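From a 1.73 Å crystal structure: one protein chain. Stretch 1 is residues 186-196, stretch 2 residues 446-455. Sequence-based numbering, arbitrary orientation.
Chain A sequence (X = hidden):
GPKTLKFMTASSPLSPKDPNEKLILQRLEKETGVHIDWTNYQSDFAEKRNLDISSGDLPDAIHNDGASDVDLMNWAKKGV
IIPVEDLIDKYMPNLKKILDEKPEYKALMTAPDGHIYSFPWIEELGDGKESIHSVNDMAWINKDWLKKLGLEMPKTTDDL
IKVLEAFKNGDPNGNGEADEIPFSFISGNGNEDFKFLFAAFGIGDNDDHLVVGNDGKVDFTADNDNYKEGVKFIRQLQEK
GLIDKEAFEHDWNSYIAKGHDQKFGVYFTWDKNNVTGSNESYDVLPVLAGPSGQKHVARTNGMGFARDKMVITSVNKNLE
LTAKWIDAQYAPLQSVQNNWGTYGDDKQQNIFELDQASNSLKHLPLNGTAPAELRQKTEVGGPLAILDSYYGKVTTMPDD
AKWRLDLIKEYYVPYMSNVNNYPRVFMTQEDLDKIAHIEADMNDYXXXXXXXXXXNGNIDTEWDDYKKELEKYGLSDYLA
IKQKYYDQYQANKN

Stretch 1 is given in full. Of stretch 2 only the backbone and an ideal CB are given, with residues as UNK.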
ATOM      1  N   ILE A 186       9.041  -1.669 -15.010  1.00 16.41           N
ATOM      2  CA  ILE A 186       9.373  -0.264 -14.781  1.00 17.07           C
ATOM      3  C   ILE A 186      10.278  -0.252 -13.562  1.00 17.60           C
ATOM      4  O   ILE A 186       9.846  -0.513 -12.444  1.00 17.03           O
ATOM      5  CB  ILE A 186       8.151   0.648 -14.576  1.00 17.54           C
ATOM      6  CG1 ILE A 186       7.163   0.518 -15.757  1.00 18.13           C
ATOM      7  CG2 ILE A 186       8.575   2.108 -14.419  1.00 18.32           C
ATOM      8  CD1 ILE A 186       5.923   1.341 -15.600  1.00 18.14           C
ATOM      9  N   SER A 187      11.524   0.101 -13.784  1.00 18.70           N
ATOM     10  CA  SER A 187      12.545   0.043 -12.724  1.00 19.51           C
ATOM     11  C   SER A 187      12.391   1.051 -11.582  1.00 20.08           C
ATOM     12  O   SER A 187      12.123   2.244 -11.771  1.00 21.10           O
ATOM     13  CB  SER A 187      13.943   0.178 -13.334  1.00 19.49           C
ATOM     14  OG  SER A 187      14.959   0.034 -12.322  1.00 18.21           O
ATOM     15  N   GLY A 188      12.583   0.553 -10.365  1.00 20.96           N
ATOM     16  CA  GLY A 188      12.641   1.370  -9.183  1.00 19.68           C
ATOM     17  C   GLY A 188      11.647   0.930  -8.125  1.00 20.05           C
ATOM     18  O   GLY A 188      11.410  -0.264  -7.959  1.00 16.63           O
ATOM     19  N   ASN A 189      11.112   1.888  -7.367  1.00 19.49           N
ATOM     20  CA  ASN A 189      10.062   1.567  -6.431  1.00 22.03           C
ATOM     21  C   ASN A 189       8.776   1.223  -7.219  1.00 19.80           C
ATOM     22  O   ASN A 189       8.579   1.648  -8.393  1.00 20.09           O
ATOM     23  CB  ASN A 189       9.776   2.689  -5.419  1.00 25.13           C
ATOM     24  CG  ASN A 189      10.899   2.896  -4.358  1.00 28.76           C
ATOM     25  OD1 ASN A 189      11.608   1.957  -3.822  1.00 25.42           O
ATOM     26  ND2 ASN A 189      11.075   4.174  -4.035  1.00 33.79           N
ATOM     27  N   GLY A 190       7.941   0.428  -6.587  1.00 18.45           N
ATOM     28  CA  GLY A 190       6.546   0.278  -6.955  1.00 17.47           C
ATOM     29  C   GLY A 190       6.181  -1.020  -7.631  1.00 16.41           C
ATOM     30  O   GLY A 190       6.971  -1.986  -7.728  1.00 15.95           O
ATOM     31  N   ASN A 191       4.968  -1.026  -8.170  1.00 15.61           N
ATOM     32  CA  ASN A 191       4.311  -2.284  -8.541  1.00 15.01           C
ATOM     33  C   ASN A 191       4.819  -2.972  -9.803  1.00 14.80           C
ATOM     34  O   ASN A 191       4.471  -4.126 -10.050  1.00 15.57           O
ATOM     35  CB  ASN A 191       2.805  -2.035  -8.657  1.00 16.39           C
ATOM     36  CG  ASN A 191       2.199  -1.484  -7.374  1.00 16.93           C
ATOM     37  OD1 ASN A 191       2.766  -1.629  -6.278  1.00 18.01           O
ATOM     38  ND2 ASN A 191       1.041  -0.843  -7.502  1.00 15.90           N
ATOM     39  N   GLU A 192       5.611  -2.268 -10.597  1.00 14.98           N
ATOM     40  CA  GLU A 192       6.084  -2.718 -11.885  1.00 14.50           C
ATOM     41  C   GLU A 192       7.574  -3.058 -11.894  1.00 14.60           C
ATOM     42  O   GLU A 192       8.132  -3.369 -12.928  1.00 14.94           O
ATOM     43  CB  GLU A 192       5.726  -1.673 -12.964  1.00 15.34           C
ATOM     44  CG  GLU A 192       4.235  -1.581 -13.285  1.00 15.83           C
ATOM     45  CD  GLU A 192       3.389  -0.971 -12.204  1.00 16.04           C
ATOM     46  OE1 GLU A 192       3.742   0.092 -11.689  1.00 18.18           O
ATOM     47  OE2 GLU A 192       2.361  -1.543 -11.833  1.00 18.11           O
ATOM     48  N   ASP A 193       8.217  -3.056 -10.738  1.00 15.81           N
ATOM     49  CA  ASP A 193       9.620  -3.407 -10.640  1.00 15.69           C
ATOM     50  C   ASP A 193       9.827  -4.927 -10.576  1.00 15.05           C
ATOM     51  O   ASP A 193       8.933  -5.641 -10.146  1.00 15.39           O
ATOM     52  CB  ASP A 193      10.224  -2.770  -9.378  1.00 15.19           C
ATOM     53  CG  ASP A 193      11.737  -2.897  -9.342  1.00 15.31           C
ATOM     54  OD1 ASP A 193      12.358  -2.532 -10.369  1.00 15.59           O
ATOM     55  OD2 ASP A 193      12.326  -3.441  -8.370  1.00 14.04           O
ATOM     56  N   PHE A 194      11.038  -5.401 -10.912  1.00 13.84           N
ATOM     57  CA  PHE A 194      11.375  -6.808 -10.936  1.00 14.24           C
ATOM     58  C   PHE A 194      11.806  -7.412  -9.590  1.00 14.50           C
ATOM     59  O   PHE A 194      12.075  -8.610  -9.532  1.00 14.19           O
ATOM     60  CB  PHE A 194      12.489  -7.122 -12.002  1.00 14.95           C
ATOM     61  CG  PHE A 194      13.777  -6.371 -11.794  1.00 15.47           C
ATOM     62  CD1 PHE A 194      14.674  -6.734 -10.801  1.00 16.12           C
ATOM     63  CD2 PHE A 194      14.066  -5.250 -12.555  1.00 16.21           C
ATOM     64  CE1 PHE A 194      15.840  -6.003 -10.597  1.00 15.70           C
ATOM     65  CE2 PHE A 194      15.236  -4.527 -12.346  1.00 16.72           C
ATOM     66  CZ  PHE A 194      16.131  -4.920 -11.382  1.00 15.97           C
ATOM     67  N   LYS A 195      11.933  -6.598  -8.535  1.00 13.80           N
ATOM     68  CA  LYS A 195      12.630  -7.024  -7.303  1.00 14.20           C
ATOM     69  C   LYS A 195      11.970  -8.251  -6.622  1.00 14.44           C
ATOM     70  O   LYS A 195      12.649  -8.996  -5.891  1.00 13.72           O
ATOM     71  CB  LYS A 195      12.858  -5.859  -6.317  1.00 14.70           C
ATOM     72  CG  LYS A 195      11.579  -5.327  -5.659  1.00 14.91           C
ATOM     73  CD  LYS A 195      11.844  -4.333  -4.528  1.00 14.99           C
ATOM     74  CE  LYS A 195      12.705  -3.133  -4.928  1.00 15.36           C
ATOM     75  NZ  LYS A 195      11.951  -2.226  -5.848  1.00 15.62           N
ATOM     76  N   PHE A 196      10.683  -8.498  -6.891  1.00 13.72           N
ATOM     77  CA  PHE A 196      10.027  -9.756  -6.494  1.00 15.65           C
ATOM     78  C   PHE A 196      10.876 -11.037  -6.735  1.00 14.97           C
ATOM     79  O   PHE A 196      10.881 -11.993  -5.917  1.00 13.87           O
ATOM     80  CB  PHE A 196       8.652  -9.873  -7.201  1.00 16.42           C
ATOM     81  CG  PHE A 196       7.946 -11.148  -6.917  1.00 17.56           C
ATOM     82  CD1 PHE A 196       7.275 -11.329  -5.704  1.00 18.57           C
ATOM     83  CD2 PHE A 196       8.017 -12.190  -7.807  1.00 19.93           C
ATOM     84  CE1 PHE A 196       6.653 -12.527  -5.402  1.00 18.78           C
ATOM     85  CE2 PHE A 196       7.401 -13.405  -7.507  1.00 20.38           C
ATOM     86  CZ  PHE A 196       6.723 -13.566  -6.302  1.00 20.40           C
ATOM     87  N   UNK A 446      21.196   3.528  -4.637  1.00 15.91           N
ATOM     88  CA  UNK A 446      20.943   2.096  -4.692  1.00 14.90           C
ATOM     89  C   UNK A 446      20.363   1.690  -6.076  1.00 13.98           C
ATOM     90  O   UNK A 446      20.820   0.720  -6.709  1.00 13.35           O
ATOM     91  CB  UNK A 446      19.986   1.694  -3.568  1.00 14.90           C
ATOM     92  N   UNK A 447      19.379   2.430  -6.549  1.00 13.84           N
ATOM     93  CA  UNK A 447      18.790   2.119  -7.854  1.00 14.67           C
ATOM     94  C   UNK A 447      19.731   2.447  -9.016  1.00 14.97           C
ATOM     95  O   UNK A 447      19.716   1.757 -10.012  1.00 13.98           O
ATOM     96  CB  UNK A 447      17.477   2.885  -8.026  1.00 14.67           C
ATOM     97  N   UNK A 448      20.517   3.499  -8.900  1.00 16.91           N
ATOM     98  CA  UNK A 448      21.470   3.826  -9.967  1.00 18.00           C
ATOM     99  C   UNK A 448      22.481   2.684 -10.153  1.00 16.88           C
ATOM    100  O   UNK A 448      22.710   2.238 -11.270  1.00 16.94           O
ATOM    101  CB  UNK A 448      22.199   5.134  -9.651  1.00 18.00           C
ATOM    102  N   UNK A 449      23.061   2.191  -9.063  1.00 15.96           N
ATOM    103  CA  UNK A 449      24.040   1.133  -9.152  1.00 16.34           C
ATOM    104  C   UNK A 449      23.399  -0.152  -9.682  1.00 15.97           C
ATOM    105  O   UNK A 449      23.970  -0.822 -10.537  1.00 15.08           O
ATOM    106  CB  UNK A 449      24.684   0.891  -7.785  1.00 16.34           C
ATOM    107  N   UNK A 450      22.190  -0.449  -9.208  1.00 14.67           N
ATOM    108  CA  UNK A 450      21.473  -1.621  -9.661  1.00 14.55           C
ATOM    109  C   UNK A 450      21.252  -1.584 -11.194  1.00 14.93           C
ATOM    110  O   UNK A 450      21.471  -2.594 -11.881  1.00 15.70           O
ATOM    111  CB  UNK A 450      20.135  -1.724  -8.927  1.00 14.55           C
ATOM    112  N   UNK A 451      20.839  -0.432 -11.711  1.00 14.73           N
ATOM    113  CA  UNK A 451      20.589  -0.259 -13.135  1.00 14.78           C
ATOM    114  C   UNK A 451      21.917  -0.410 -13.907  1.00 15.57           C
ATOM    115  O   UNK A 451      21.945  -1.081 -14.941  1.00 15.10           O
ATOM    116  CB  UNK A 451      19.947   1.103 -13.408  1.00 14.78           C
ATOM    117  N   UNK A 452      22.996   0.196 -13.392  1.00 16.28           N
ATOM    118  CA  UNK A 452      24.319   0.142 -14.049  1.00 18.21           C
ATOM    119  C   UNK A 452      24.841  -1.253 -14.110  1.00 15.90           C
ATOM    120  O   UNK A 452      25.418  -1.664 -15.119  1.00 15.88           O
ATOM    121  CB  UNK A 452      25.332   1.029 -13.322  1.00 18.21           C
ATOM    122  N   UNK A 453      24.660  -2.002 -13.027  1.00 13.53           N
ATOM    123  CA  UNK A 453      25.088  -3.365 -12.996  1.00 14.09           C
ATOM    124  C   UNK A 453      24.366  -4.256 -13.956  1.00 15.13           C
ATOM    125  O   UNK A 453      24.924  -5.283 -14.365  1.00 16.06           O
ATOM    126  CB  UNK A 453      24.934  -3.917 -11.578  1.00 14.09           C
ATOM    127  N   UNK A 454      23.136  -3.898 -14.304  1.00 14.82           N
ATOM    128  CA  UNK A 454      22.366  -4.666 -15.278  1.00 15.06           C
ATOM    129  C   UNK A 454      22.696  -4.251 -16.724  1.00 16.08           C
ATOM    130  O   UNK A 454      22.884  -5.128 -17.591  1.00 17.19           O
ATOM    131  CB  UNK A 454      20.870  -4.491 -15.011  1.00 15.06           C
ATOM    132  N   UNK A 455      22.740  -2.948 -16.978  1.00 18.25           N
ATOM    133  CA  UNK A 455      22.912  -2.445 -18.336  1.00 19.70           C
ATOM    134  C   UNK A 455      24.378  -2.448 -18.735  1.00 19.94           C
ATOM    135  O   UNK A 455      24.673  -2.721 -19.885  1.00 21.46           O
ATOM    136  CB  UNK A 455      22.335  -1.034 -18.462  1.00 19.70           C
TER

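Stretch 2 is a single helix, so the side that meets the loop of stretch 1 recurs every three or four residues, at 447, 450 and 454, with 451 at the margin.

Position 446 finds nothing of stretch 1 within 5.5 Å of its ideal CB, so any helix-compatible residue would do as far as this loop is concerned. It is Ile446, which makes no contact here.

At position 447 CA-to-CB points toward the loop, and the ideal CB lies 5.2 Å from Gly188 CA. Gly188 presents its CA to this position, and a flat surface can be laid over it. Farther out lie the ammonium of Lys195 and the side-chain amide of Asn189, so a long, flat side chain ending in a hydroxyl suits best; a plain aromatic could cover Gly188 but would offer Lys195 NZ no partner. The residue is Tyr447. Gly188 CA sits 3.8 Å from the centroid of its ring, almost on the ring normal, in a CH-pi contact over one face. At the tip, Lys195 NZ donates a hydrogen bond to Tyr447 OH at 2.9 Å, while the Asn189 amide also approaches the hydroxyl from near the ring plane.

Positions 448 and 449 point out of reach of stretch 1, where long polar side chains are easily accommodated. They are Arg448 and Lys449, and both turn to 452, four and three residues on.

Position 450 again points toward the loop, but its ideal CB has nothing of stretch 1 within 5.5 Å, so only a long side chain can bridge the gap. Across it waits the carboxylate of Asp193, with Ser187 OG nearby and the Phe194 ring alongside. Lysine could supply the charge; a guanidinium can also grip both carboxylate oxygens and offer a flat face to the ring. The residue is Arg450. Its NH2 donates to Asp193 OD1 at 2.8 Å and its NH1 to Asp193 OD2 at 2.9 Å, a two-pronged salt bridge. NH2 of Arg450 also donates to Ser187 OG at 2.9 Å, and Phe194 CZ lies over one face of the guanidinium, 3.3 Å from Arg450 CZ. Lys195 NZ comes within 4.2 Å of Arg450 NH1, but Asp193 forms salt bridges with both residues and so offsets their like charges.

Position 451 points sideways, its ideal CB 5.2 Å from Ser187 OG. A small residue fits without demanding a partner, and Ala451 simply lies beside the contact.

Positions 452 and 453 are out of reach, so stretch 1 demands nothing there. An acid at 452 could pair with 448 and 449; 453 could be of many types. They are Glu452, salt-bridged to Arg448 and Lys449, and Trp453.

Position 454 points toward stretch 1, where the Phe194 ring offers an apolar surface beyond the reach of a short side chain. Leu, Ile or Met would suit. It is Ile454, whose CD1 meets Phe194 CZ at 3.5 Å.

Position 455 is out of reach of the loop and could be many things; it is Val455.

Stretch 2 (446-455) IYRKRAEWIV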
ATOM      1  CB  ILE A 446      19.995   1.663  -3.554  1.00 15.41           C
ATOM      2  CG1 ILE A 446      20.744   1.690  -2.216  1.00 16.44           C
ATOM      3  CG2 ILE A 446      19.418   0.259  -3.812  1.00 15.49           C
ATOM      4  CD1 ILE A 446      19.837   1.693  -1.032  1.00 17.84           C
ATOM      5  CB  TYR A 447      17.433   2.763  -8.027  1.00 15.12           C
ATOM      6  CG  TYR A 447      16.312   2.076  -7.229  1.00 15.47           C
ATOM      7  CD1 TYR A 447      16.152   0.690  -7.226  1.00 16.34           C
ATOM      8  CD2 TYR A 447      15.419   2.821  -6.472  1.00 16.80           C
ATOM      9  CE1 TYR A 447      15.133   0.082  -6.481  1.00 15.85           C
ATOM     10  CE2 TYR A 447      14.401   2.227  -5.732  1.00 16.50           C
ATOM     11  CZ  TYR A 447      14.262   0.850  -5.752  1.00 15.27           C
ATOM     12  OH  TYR A 447      13.246   0.256  -5.049  1.00 14.88           O
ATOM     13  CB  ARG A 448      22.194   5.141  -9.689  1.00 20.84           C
ATOM     14  CG  ARG A 448      23.155   5.519 -10.830  1.00 24.24           C
ATOM     15  CD  ARG A 448      23.837   6.865 -10.638  1.00 26.84           C
ATOM     16  NE  ARG A 448      24.758   6.968  -9.503  1.00 28.71           N
ATOM     17  CZ  ARG A 448      26.034   6.564  -9.478  1.00 30.68           C
ATOM     18  NH1 ARG A 448      26.599   5.927 -10.509  1.00 31.56           N
ATOM     19  NH2 ARG A 448      26.766   6.796  -8.384  1.00 32.09           N
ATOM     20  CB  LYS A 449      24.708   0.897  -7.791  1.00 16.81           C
ATOM     21  CG  LYS A 449      25.529   2.089  -7.301  1.00 17.64           C
ATOM     22  CD  LYS A 449      26.611   2.536  -8.272  1.00 19.72           C
ATOM     23  CE  LYS A 449      27.532   1.398  -8.627  1.00 20.82           C
ATOM     24  NZ  LYS A 449      28.670   1.900  -9.421  1.00 24.99           N
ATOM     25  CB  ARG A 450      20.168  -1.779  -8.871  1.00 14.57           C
ATOM     26  CG  ARG A 450      19.513  -3.121  -8.981  1.00 15.33           C
ATOM     27  CD  ARG A 450      18.091  -3.083  -8.406  1.00 15.72           C
ATOM     28  NE  ARG A 450      17.142  -2.387  -9.267  1.00 16.31           N
ATOM     29  CZ  ARG A 450      15.807  -2.492  -9.204  1.00 16.00           C
ATOM     30  NH1 ARG A 450      15.215  -3.261  -8.300  1.00 14.93           N
ATOM     31  NH2 ARG A 450      15.065  -1.849 -10.088  1.00 14.93           N
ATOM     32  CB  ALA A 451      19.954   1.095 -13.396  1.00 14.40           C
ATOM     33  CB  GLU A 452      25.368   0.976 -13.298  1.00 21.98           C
ATOM     34  CG  GLU A 452      25.184   2.467 -13.447  1.00 26.85           C
ATOM     35  CD  GLU A 452      26.166   3.284 -12.590  1.00 32.28           C
ATOM     36  OE1 GLU A 452      27.164   2.708 -12.072  1.00 30.36           O
ATOM     37  OE2 GLU A 452      25.912   4.523 -12.437  1.00 33.70           O
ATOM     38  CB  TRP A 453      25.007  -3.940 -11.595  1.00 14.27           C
ATOM     39  CG  TRP A 453      26.009  -3.285 -10.663  1.00 13.94           C
ATOM     40  CD1 TRP A 453      27.254  -2.810 -10.964  1.00 14.27           C
ATOM     41  CD2 TRP A 453      25.828  -3.080  -9.272  1.00 14.57           C
ATOM     42  NE1 TRP A 453      27.864  -2.303  -9.827  1.00 14.72           N
ATOM     43  CE2 TRP A 453      27.015  -2.488  -8.769  1.00 14.55           C
ATOM     44  CE3 TRP A 453      24.800  -3.388  -8.384  1.00 14.28           C
ATOM     45  CZ2 TRP A 453      27.171  -2.176  -7.432  1.00 15.68           C
ATOM     46  CZ3 TRP A 453      24.965  -3.069  -7.037  1.00 15.01           C
ATOM     47  CH2 TRP A 453      26.130  -2.499  -6.573  1.00 14.80           C
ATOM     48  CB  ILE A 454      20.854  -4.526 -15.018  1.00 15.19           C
ATOM     49  CG1 ILE A 454      20.514  -5.240 -13.697  1.00 16.31           C
ATOM     50  CG2 ILE A 454      20.041  -5.113 -16.189  1.00 14.74           C
ATOM     51  CD1 ILE A 454      19.212  -4.779 -13.069  1.00 16.35           C
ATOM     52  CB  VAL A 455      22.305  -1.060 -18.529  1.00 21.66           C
ATOM     53  CG1 VAL A 455      22.567  -0.544 -19.940  1.00 23.17           C
ATOM     54  CG2 VAL A 455      20.795  -1.108 -18.288  1.00 21.83           C
TER
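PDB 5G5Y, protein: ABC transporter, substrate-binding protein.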